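Local coordinates for DltD domain-containing protein (PDB 7D78) that probably acts as a fungal polyketide thioesterase of the alpha/beta hydrolase fold, cyclising acyl chains into medium-ring lactones, at residues A72-F75 with Q76-F80; K167-K170 with A171-Q174; Q240-A243 with W244-P247; M269-P272 with E273-K276. All coordinates share one frame; numbering follows the deposited sequence.

All four contacts are local, each within one turn or so of a helix. Contact 3 is the buried one; contacts 1, 2 and 4 are partly buried. Contact 1 ends helix 68-77 with a backbone cap and lies on the opposite side of the chain's centre from contacts 2 and 3. Contact 4 starts helix 272-281, and its polar side chains reach a probable catalytic loop. Contacts 2 and 3 touch each other where Phe-172 packs on Ala-243, and both meet the second subunit. Contact 2 does so with charges from near the start of helix 168-183. Contact 3 does so with a tryptophan and a lysine on helix 238-244.

Contact 1: A72-F75 with Q76-F80; sequences AETF and QSQGF
Phe-80 N bonds back to Phe-75 O at 3.0 Å and Gly-79 N to Gln-76 O, the two bonds of a Schellman motif that ends helix 68-77. Gly-79, with positive phi, is its C-prime residue; a CB there would jam against Gln-78 O. The chain then enters strand 81-86, closing a beta-alpha-beta unit of the alpha/beta hydrolase fold. Gln-78 runs beside Thr-74, both side chains pointing the same way. Its CB lies 3.7 Å from Thr-74 O, and its CG 3.5 Å from that same oxygen. CG stands anti to the carbonyl carbon (chi1 -67°), and the extended chain brings NE2 within 3.5 Å of Thr-74 CG2. At the tip, OE1 bonds to Thr-313 OG1 and NE2 to Asp-310 OD1, so helix 305-319 fixes the turn of the amide. Thr-74 O accepts a weak bond from Gln-78 N and a second bond from Ser-77 OG at 2.8 Å. The hydroxyl comes in well to one side, with a C=O...donor angle of 117°. A water donates to both Glu-73 O and Gln-76 OE1, while Gln-76 NE2 bonds to Ala-46 O. Phe-75 O sits at the edge of the Phe-80 ring, in its plane, 3.6 Å from CD2.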
loop_
_atom_site.group_PDB
_atom_site.type_symbol
_atom_site.label_atom_id
_atom_site.label_comp_id
_atom_site.label_asym_id
_atom_site.label_seq_id
_atom_site.Cartn_x
_atom_site.Cartn_y
_atom_site.Cartn_z
ATOM N N ALA A 72 -23.624 11.091 14.883
ATOM C CA ALA A 72 -23.354 10.216 16.023
ATOM C C ALA A 72 -24.408 10.364 17.116
ATOM O O ALA A 72 -24.782 9.376 17.766
ATOM C CB ALA A 72 -21.972 10.510 16.597
ATOM N N GLU A 73 -24.859 11.596 17.368
ATOM C CA GLU A 73 -25.912 11.811 18.359
ATOM C C GLU A 73 -27.187 11.063 17.982
ATOM O O GLU A 73 -27.842 10.466 18.845
ATOM C CB GLU A 73 -26.197 13.308 18.502
ATOM C CG GLU A 73 -25.012 14.108 19.017
ATOM C CD GLU A 73 -25.286 15.605 19.046
ATOM O OE1 GLU A 73 -26.459 16.003 18.886
ATOM O OE2 GLU A 73 -24.326 16.383 19.231
ATOM N N THR A 74 -27.554 11.084 16.697
ATOM C CA THR A 74 -28.722 10.332 16.244
ATOM C C THR A 74 -28.502 8.838 16.414
ATOM O O THR A 74 -29.381 8.124 16.912
ATOM C CB THR A 74 -29.039 10.663 14.783
ATOM O OG1 THR A 74 -29.366 12.050 14.667
ATOM C CG2 THR A 74 -30.223 9.831 14.279
ATOM N N PHE A 75 -27.332 8.345 16.000
ATOM C CA PHE A 75 -27.017 6.932 16.191
ATOM C C PHE A 75 -27.128 6.554 17.662
ATOM O O PHE A 75 -27.745 5.543 18.015
ATOM C CB PHE A 75 -25.611 6.627 15.670
ATOM C CG PHE A 75 -25.500 6.564 14.167
ATOM C CD1 PHE A 75 -26.622 6.403 13.368
ATOM C CD2 PHE A 75 -24.251 6.644 13.552
ATOM C CE1 PHE A 75 -26.510 6.332 11.984
ATOM C CE2 PHE A 75 -24.128 6.581 12.165
ATOM C CZ PHE A 75 -25.253 6.426 11.379
ATOM N N GLN A 76 -26.553 7.379 18.539
ATOM C CA GLN A 76 -26.608 7.101 19.969
ATOM C C GLN A 76 -28.043 7.066 20.483
ATOM O O GLN A 76 -28.394 6.212 21.304
ATOM C CB GLN A 76 -25.806 8.153 20.721
ATOM C CG GLN A 76 -25.805 7.975 22.209
ATOM C CD GLN A 76 -25.163 9.151 22.907
ATOM O OE1 GLN A 76 -25.418 10.304 22.567
ATOM N NE2 GLN A 76 -24.316 8.867 23.877
ATOM N N SER A 77 -28.885 7.995 20.025
ATOM C CA SER A 77 -30.262 8.026 20.506
ATOM C C SER A 77 -31.078 6.852 19.989
ATOM O O SER A 77 -32.138 6.560 20.548
ATOM C CB SER A 77 -30.942 9.333 20.104
ATOM O OG SER A 77 -31.205 9.355 18.719
ATOM N N GLN A 78 -30.621 6.179 18.933
ATOM C CA GLN A 78 -31.285 4.987 18.433
ATOM C C GLN A 78 -30.638 3.704 18.945
ATOM O O GLN A 78 -30.954 2.616 18.450
ATOM C CB GLN A 78 -31.320 5.015 16.905
ATOM C CG GLN A 78 -32.207 6.142 16.371
ATOM C CD GLN A 78 -32.399 6.095 14.869
ATOM O OE1 GLN A 78 -32.328 5.034 14.254
ATOM N NE2 GLN A 78 -32.660 7.251 14.271
ATOM N N GLY A 79 -29.754 3.802 19.929
ATOM C CA GLY A 79 -29.215 2.629 20.586
ATOM C C GLY A 79 -27.875 2.135 20.082
ATOM O O GLY A 79 -27.495 1.002 20.407
ATOM N N PHE A 80 -27.143 2.939 19.311
ATOM C CA PHE A 80 -25.846 2.543 18.766
ATOM C C PHE A 80 -24.729 3.304 19.471
ATOM O O PHE A 80 -24.664 4.535 19.370
ATOM C CB PHE A 80 -25.776 2.813 17.262
ATOM C CG PHE A 80 -26.746 2.005 16.447
ATOM C CD1 PHE A 80 -26.414 0.730 16.012
ATOM C CD2 PHE A 80 -27.986 2.527 16.100
ATOM C CE1 PHE A 80 -27.310 -0.022 15.257
ATOM C CE2 PHE A 80 -28.888 1.783 15.344
ATOM C CZ PHE A 80 -28.547 0.509 14.922
HETATM O O HOH W 1 -27.648 11.170 21.488
#

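Contact 2: K167-K170 with A171-Q174; sequences KRDK and AFLQ
Arg-168 sets its CG over one face of the Phe-172 ring, one helical turn on. The guanidinium plane is only 4° from the ring plane, but the group lies beyond the rim and does not stack; CG makes the closest approach. Arg-168 CG forms a CH-pi contact 3.8 Å from the centroid of the Phe-172 ring, offset toward the rim. CD continues past the rim, 3.6 Å from Phe-172 CE2. With CG anti to the backbone N (chi1 -162°), the chain starts along the ring; the bend at chi3 then turns the head toward Asp-169. These residues lie near the start of helix 168-183, which follows strand 150-156 and precedes strand 259-264 in the chain of this alpha/beta hydrolase fold. Phe-172 N bonds to Arg-168 O at 2.8 Å, and that oxygen also lies over a face of the Phe-172 ring. Arg-168 grips Asp-169 side-on, NE and NH2 both donating to OD1. NH2 meets OD1 on the syn side at 2.8 Å, whereas NE comes from above the carboxylate plane. Asp-169 OD2 forms a salt bridge with Lys-256 of the second subunit, and Arg-168 NH2 another with Asp-255 of that subunit. Lys-170 lies beside a bound sodium ion, whose site also includes Glu-166.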
loop_
_atom_site.group_PDB
_atom_site.type_symbol
_atom_site.label_atom_id
_atom_site.label_comp_id
_atom_site.label_asym_id
_atom_site.label_seq_id
_atom_site.Cartn_x
_atom_site.Cartn_y
_atom_site.Cartn_z
ATOM N N LYS A 167 -1.696 14.727 -15.246
ATOM C CA LYS A 167 -0.939 15.311 -14.149
ATOM C C LYS A 167 0.041 14.333 -13.519
ATOM O O LYS A 167 0.869 14.744 -12.697
ATOM C CB LYS A 167 -1.895 15.814 -13.063
ATOM C CG LYS A 167 -2.814 16.962 -13.490
ATOM C CD LYS A 167 -3.411 17.647 -12.270
ATOM C CE LYS A 167 -3.277 19.158 -12.370
ATOM N NZ LYS A 167 -3.884 19.645 -13.649
ATOM N N ARG A 168 -0.048 13.052 -13.878
ATOM C CA ARG A 168 0.675 12.011 -13.163
ATOM C C ARG A 168 2.174 12.276 -13.141
ATOM O O ARG A 168 2.785 12.323 -12.070
ATOM C CB ARG A 168 0.382 10.654 -13.809
ATOM C CG ARG A 168 0.707 9.464 -12.964
ATOM C CD ARG A 168 0.791 8.215 -13.842
ATOM N NE ARG A 168 1.916 8.304 -14.779
ATOM C CZ ARG A 168 2.088 7.509 -15.835
ATOM N NH1 ARG A 168 1.205 6.554 -16.108
ATOM N NH2 ARG A 168 3.144 7.671 -16.621
ATOM N N ASP A 169 2.799 12.410 -14.318
ATOM C CA ASP A 169 4.263 12.420 -14.344
ATOM C C ASP A 169 4.830 13.629 -13.601
ATOM O O ASP A 169 5.860 13.518 -12.924
ATOM C CB ASP A 169 4.773 12.372 -15.785
ATOM C CG ASP A 169 4.524 11.019 -16.435
ATOM O OD1 ASP A 169 4.396 10.013 -15.699
ATOM O OD2 ASP A 169 4.444 10.965 -17.671
ATOM N N LYS A 170 4.175 14.785 -13.707
ATOM C CA LYS A 170 4.664 15.959 -12.989
ATOM C C LYS A 170 4.519 15.782 -11.482
ATOM O O LYS A 170 5.416 16.157 -10.722
ATOM C CB LYS A 170 3.928 17.212 -13.461
ATOM C CG LYS A 170 4.301 17.625 -14.877
ATOM C CD LYS A 170 3.858 19.049 -15.195
ATOM C CE LYS A 170 4.290 19.455 -16.601
ATOM N NZ LYS A 170 4.170 20.929 -16.831
ATOM N N ALA A 171 3.390 15.221 -11.033
ATOM C CA ALA A 171 3.231 14.927 -9.608
ATOM C C ALA A 171 4.271 13.920 -9.118
ATOM O O ALA A 171 4.826 14.080 -8.026
ATOM C CB ALA A 171 1.823 14.402 -9.326
ATOM N N PHE A 172 4.518 12.853 -9.889
ATOM C CA PHE A 172 5.555 11.897 -9.508
ATOM C C PHE A 172 6.906 12.583 -9.383
ATOM O O PHE A 172 7.671 12.305 -8.454
ATOM C CB PHE A 172 5.652 10.763 -10.536
ATOM C CG PHE A 172 4.526 9.758 -10.462
ATOM C CD1 PHE A 172 3.546 9.847 -9.476
ATOM C CD2 PHE A 172 4.440 8.735 -11.403
ATOM C CE1 PHE A 172 2.498 8.917 -9.411
ATOM C CE2 PHE A 172 3.405 7.803 -11.346
ATOM C CZ PHE A 172 2.427 7.897 -10.344
ATOM N N LEU A 173 7.229 13.467 -10.330
ATOM C CA LEU A 173 8.494 14.189 -10.264
ATOM C C LEU A 173 8.576 15.032 -8.997
ATOM O O LEU A 173 9.617 15.068 -8.328
ATOM C CB LEU A 173 8.653 15.064 -11.505
ATOM C CG LEU A 173 9.981 15.803 -11.615
ATOM C CD1 LEU A 173 11.172 14.829 -11.517
ATOM C CD2 LEU A 173 10.005 16.581 -12.924
ATOM N N GLN A 174 7.482 15.713 -8.654
ATOM C CA GLN A 174 7.449 16.534 -7.446
ATOM C C GLN A 174 7.655 15.684 -6.202
ATOM O O GLN A 174 8.352 16.090 -5.265
ATOM C CB GLN A 174 6.106 17.275 -7.385
ATOM C CG GLN A 174 5.993 18.455 -6.410
ATOM C CD GLN A 174 4.568 19.027 -6.385
ATOM O OE1 GLN A 174 3.686 18.517 -7.068
ATOM N NE2 GLN A 174 4.350 20.090 -5.610
#

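Contact 3: Q240-A243 with W244-P247; sequences QKLA and WWQP
Gln-240 places its amide over one face of the Trp-244 indole, at the C-terminal end of helix 238-244. This helix lies between strands 150-156 and 259-264 in the chain of the alpha/beta hydrolase fold. The amide and ring planes are 22° apart. OE1 does most of the touching: it lies 3.1 Å from Trp-244 CE2 and equally close to CZ2, offset toward the rim. Gln-240 CG stands anti to the backbone N (chi1 177°), and a bend at chi2 folds the amide back under the ring. Behind the amide, Gln-240 CG is 3.8 Å from Trp-244 NE1. That NE1 donates to Glu-108 OE2 of the second subunit, which also forms a salt bridge with Lys-241 NZ. The indole is therefore held by the helix on one face and by the dimer partner at its nitrogen. A leucine in place of Trp-244 would probably leave the Gln-240 amide without its flat cover and Glu-108 of the second subunit without this N-H donor. The last backbone bonds of the helix are long. Trp-244 N reaches Gln-240 O only weakly, at 3.3 Å, and Trp-245 N reaches Lys-241 O at 3.2 Å. The Trp-245 ring meets Leu-242, with CE3 4.1 Å from Leu-242 CD2, and also packs against Phe-135 and Phe-162. Pro-247 CB lies over one face of the Trp-245 ring. Gln-246, just before that proline, takes the N-cap position of helix 247-251. Its side chain bends back, and NE2 donates a weak bond of 3.3 Å to Trp-244 O.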
loop_
_atom_site.group_PDB
_atom_site.type_symbol
_atom_site.label_atom_id
_atom_site.label_comp_id
_atom_site.label_asym_id
_atom_site.label_seq_id
_atom_site.Cartn_x
_atom_site.Cartn_y
_atom_site.Cartn_z
ATOM N N GLN A 240 2.036 10.029 -2.862
ATOM C CA GLN A 240 2.721 8.761 -3.095
ATOM C C GLN A 240 1.875 7.588 -2.603
ATOM O O GLN A 240 1.743 6.569 -3.293
ATOM C CB GLN A 240 4.087 8.773 -2.409
ATOM C CG GLN A 240 4.860 7.455 -2.522
ATOM C CD GLN A 240 5.237 7.128 -3.955
ATOM O OE1 GLN A 240 4.543 6.367 -4.650
ATOM N NE2 GLN A 240 6.327 7.711 -4.413
ATOM N N LYS A 241 1.294 7.714 -1.406
ATOM C CA LYS A 241 0.417 6.664 -0.897
ATOM C C LYS A 241 -0.790 6.471 -1.806
ATOM O O LYS A 241 -1.222 5.339 -2.046
ATOM C CB LYS A 241 -0.032 7.005 0.527
ATOM C CG LYS A 241 1.107 7.368 1.492
ATOM C CD LYS A 241 2.192 6.286 1.477
ATOM C CE LYS A 241 3.402 6.673 2.325
ATOM N NZ LYS A 241 4.439 5.579 2.310
ATOM N N LEU A 242 -1.348 7.566 -2.322
ATOM C CA LEU A 242 -2.496 7.453 -3.214
ATOM C C LEU A 242 -2.107 6.840 -4.553
ATOM O O LEU A 242 -2.949 6.215 -5.208
ATOM C CB LEU A 242 -3.144 8.825 -3.431
ATOM C CG LEU A 242 -3.661 9.519 -2.163
ATOM C CD1 LEU A 242 -4.382 10.803 -2.533
ATOM C CD2 LEU A 242 -4.594 8.582 -1.384
ATOM N N ALA A 243 -0.848 7.001 -4.978
ATOM C CA ALA A 243 -0.425 6.383 -6.233
ATOM C C ALA A 243 -0.442 4.866 -6.126
ATOM O O ALA A 243 -0.784 4.175 -7.091
ATOM C CB ALA A 243 0.973 6.868 -6.619
ATOM N N TRP A 244 -0.044 4.344 -4.962
ATOM C CA TRP A 244 0.018 2.906 -4.726
ATOM C C TRP A 244 -1.372 2.296 -4.572
ATOM O O TRP A 244 -1.600 1.159 -4.998
ATOM C CB TRP A 244 0.810 2.614 -3.451
ATOM C CG TRP A 244 2.281 3.020 -3.366
ATOM C CD1 TRP A 244 2.930 3.454 -2.239
ATOM C CD2 TRP A 244 3.274 2.978 -4.404
ATOM N NE1 TRP A 244 4.252 3.685 -2.511
ATOM C CE2 TRP A 244 4.493 3.401 -3.828
ATOM C CE3 TRP A 244 3.256 2.619 -5.754
ATOM C CZ2 TRP A 244 5.676 3.488 -4.562
ATOM C CZ3 TRP A 244 4.426 2.698 -6.478
ATOM C CH2 TRP A 244 5.623 3.137 -5.882
ATOM N N TRP A 245 -2.297 3.038 -3.967
ATOM C CA TRP A 245 -3.593 2.509 -3.562
ATOM C C TRP A 245 -4.431 2.141 -4.775
ATOM O O TRP A 245 -4.605 2.952 -5.692
ATOM C CB TRP A 245 -4.328 3.556 -2.731
ATOM C CG TRP A 245 -5.440 3.061 -1.857
ATOM C CD1 TRP A 245 -5.599 1.802 -1.338
ATOM C CD2 TRP A 245 -6.536 3.842 -1.361
ATOM N NE1 TRP A 245 -6.733 1.759 -0.542
ATOM C CE2 TRP A 245 -7.324 2.995 -0.549
ATOM C CE3 TRP A 245 -6.923 5.183 -1.522
ATOM C CZ2 TRP A 245 -8.473 3.446 0.104
ATOM C CZ3 TRP A 245 -8.057 5.628 -0.873
ATOM C CH2 TRP A 245 -8.817 4.763 -0.061
ATOM N N GLN A 246 -4.970 0.925 -4.771
ATOM C CA GLN A 246 -5.883 0.457 -5.812
ATOM C C GLN A 246 -7.191 0.022 -5.158
ATOM O O GLN A 246 -7.490 -1.175 -5.085
ATOM C CB GLN A 246 -5.252 -0.687 -6.604
ATOM C CG GLN A 246 -3.833 -0.361 -7.099
ATOM C CD GLN A 246 -3.847 0.733 -8.122
ATOM O OE1 GLN A 246 -4.750 0.786 -8.959
ATOM N NE2 GLN A 246 -2.862 1.634 -8.060
ATOM N N PRO A 247 -7.990 0.975 -4.663
ATOM C CA PRO A 247 -9.145 0.596 -3.830
ATOM C C PRO A 247 -10.223 -0.159 -4.581
ATOM O O PRO A 247 -10.901 -1.002 -3.976
ATOM C CB PRO A 247 -9.667 1.944 -3.315
ATOM C CG PRO A 247 -9.183 2.947 -4.314
ATOM C CD PRO A 247 -7.853 2.435 -4.800
#

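Contact 4: M269-P272 with E273-K276; sequences MSPP and EEQK
Gln-275 NE2 donates to two oxygens: Ser-270 O, at 2.9 Å, and Asp-267 OD2. Ser-270 O lies near the amide plane of Gln-275. The donor stands above the carbonyl plane of Ser-270, 49° out of it. Gln-275 CG is anti to the carbonyl carbon (chi1 -53°), and the extended chain runs back past Ser-270, with CG 3.5 Å from Ser-270 OG. The other end of the amide, OE1, bonds to Thr-263 OG1, so both ends are tied and the amide is fixed against rotation. An alanine at Gln-275 would remove this amide, and Ser-270 O and Asp-267 would probably lose a shared anchor, leaving the loop freer to shift. A second link passes through a water, which donates to Ser-270 OG at 2.7 Å and to Glu-274 OE1 at 2.6 Å. Ser-270 OG also hydrogen-bonds to Pro-158 O. Glu-274 lies beside Pro-271, with OE1 3.7 Å from Pro-271 CD. Its OE2 forms a salt bridge with Lys-248 and a hydrogen bond with Ser-161 OG. Pro-271 is the N-cap residue of helix 272-281, and its carbonyl oxygen accepts from Gln-275 N at 3.2 Å, in the carbonyl plane. Asp-267 OD1 accepts from the backbone N of Met-269 and of Ser-270. This network is consistent with the acid loop of an alpha/beta hydrolase, where Asp-267 would pair with His-296 in a Ser-His-Asp triad.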
loop_
_atom_site.group_PDB
_atom_site.type_symbol
_atom_site.label_atom_id
_atom_site.label_comp_id
_atom_site.label_asym_id
_atom_site.label_seq_id
_atom_site.Cartn_x
_atom_site.Cartn_y
_atom_site.Cartn_z
ATOM N N MET A 269 -17.203 15.778 -6.740
ATOM C CA MET A 269 -15.879 15.354 -6.285
ATOM C C MET A 269 -15.587 13.880 -6.499
ATOM O O MET A 269 -14.433 13.523 -6.751
ATOM C CB MET A 269 -15.651 15.674 -4.797
ATOM C CG MET A 269 -15.270 17.132 -4.477
ATOM S SD MET A 269 -15.795 17.677 -2.842
ATOM C CE MET A 269 -14.444 17.288 -1.755
ATOM N N SER A 270 -16.580 13.014 -6.354
ATOM C CA SER A 270 -16.438 11.597 -6.675
ATOM C C SER A 270 -17.511 11.251 -7.693
ATOM O O SER A 270 -18.709 11.268 -7.351
ATOM C CB SER A 270 -16.575 10.740 -5.418
ATOM O OG SER A 270 -16.595 9.357 -5.735
ATOM N N PRO A 271 -17.153 10.960 -8.939
ATOM C CA PRO A 271 -18.173 10.708 -9.978
ATOM C C PRO A 271 -19.179 9.662 -9.534
ATOM O O PRO A 271 -18.800 8.531 -9.178
ATOM C CB PRO A 271 -17.337 10.212 -11.162
ATOM C CG PRO A 271 -16.020 10.919 -10.983
ATOM C CD PRO A 271 -15.788 10.982 -9.491
ATOM N N PRO A 272 -20.470 10.015 -9.501
ATOM C CA PRO A 272 -21.495 9.018 -9.137
ATOM C C PRO A 272 -21.418 7.728 -9.937
ATOM O O PRO A 272 -21.656 6.656 -9.369
ATOM C CB PRO A 272 -22.812 9.776 -9.381
ATOM C CG PRO A 272 -22.462 11.204 -9.119
ATOM C CD PRO A 272 -21.039 11.371 -9.629
ATOM N N GLU A 273 -21.085 7.780 -11.231
ATOM C CA GLU A 273 -21.021 6.527 -11.979
ATOM C C GLU A 273 -19.848 5.662 -11.534
ATOM O O GLU A 273 -19.905 4.436 -11.674
ATOM C CB GLU A 273 -20.941 6.795 -13.483
ATOM C CG GLU A 273 -21.559 5.680 -14.341
ATOM C CD GLU A 273 -23.091 5.695 -14.359
ATOM O OE1 GLU A 273 -23.696 6.743 -14.031
ATOM O OE2 GLU A 273 -23.690 4.653 -14.716
ATOM N N GLU A 274 -18.782 6.271 -11.001
ATOM C CA GLU A 274 -17.696 5.486 -10.418
ATOM C C GLU A 274 -18.157 4.781 -9.149
ATOM O O GLU A 274 -17.810 3.615 -8.908
ATOM C CB GLU A 274 -16.492 6.384 -10.113
ATOM C CG GLU A 274 -15.164 5.658 -10.112
ATOM C CD GLU A 274 -13.968 6.612 -10.099
ATOM O OE1 GLU A 274 -14.085 7.711 -9.523
ATOM O OE2 GLU A 274 -12.916 6.259 -10.668
ATOM N N GLN A 275 -18.928 5.486 -8.318
ATOM C CA GLN A 275 -19.493 4.874 -7.121
ATOM C C GLN A 275 -20.445 3.744 -7.493
ATOM O O GLN A 275 -20.371 2.647 -6.932
ATOM C CB GLN A 275 -20.206 5.936 -6.280
ATOM C CG GLN A 275 -19.349 7.169 -5.947
ATOM C CD GLN A 275 -20.075 8.172 -5.079
ATOM O OE1 GLN A 275 -20.867 7.797 -4.210
ATOM N NE2 GLN A 275 -19.815 9.456 -5.308
ATOM N N LYS A 276 -21.328 3.990 -8.464
ATOM C CA LYS A 276 -22.275 2.964 -8.893
ATOM C C LYS A 276 -21.563 1.746 -9.476
ATOM O O LYS A 276 -21.978 0.601 -9.246
ATOM C CB LYS A 276 -23.236 3.556 -9.919
ATOM C CG LYS A 276 -24.272 4.483 -9.327
ATOM C CD LYS A 276 -24.851 5.419 -10.382
ATOM C CE LYS A 276 -26.041 6.191 -9.829
ATOM N NZ LYS A 276 -26.478 7.310 -10.722
HETATM O O HOH W 2 -14.448 8.223 -6.951
#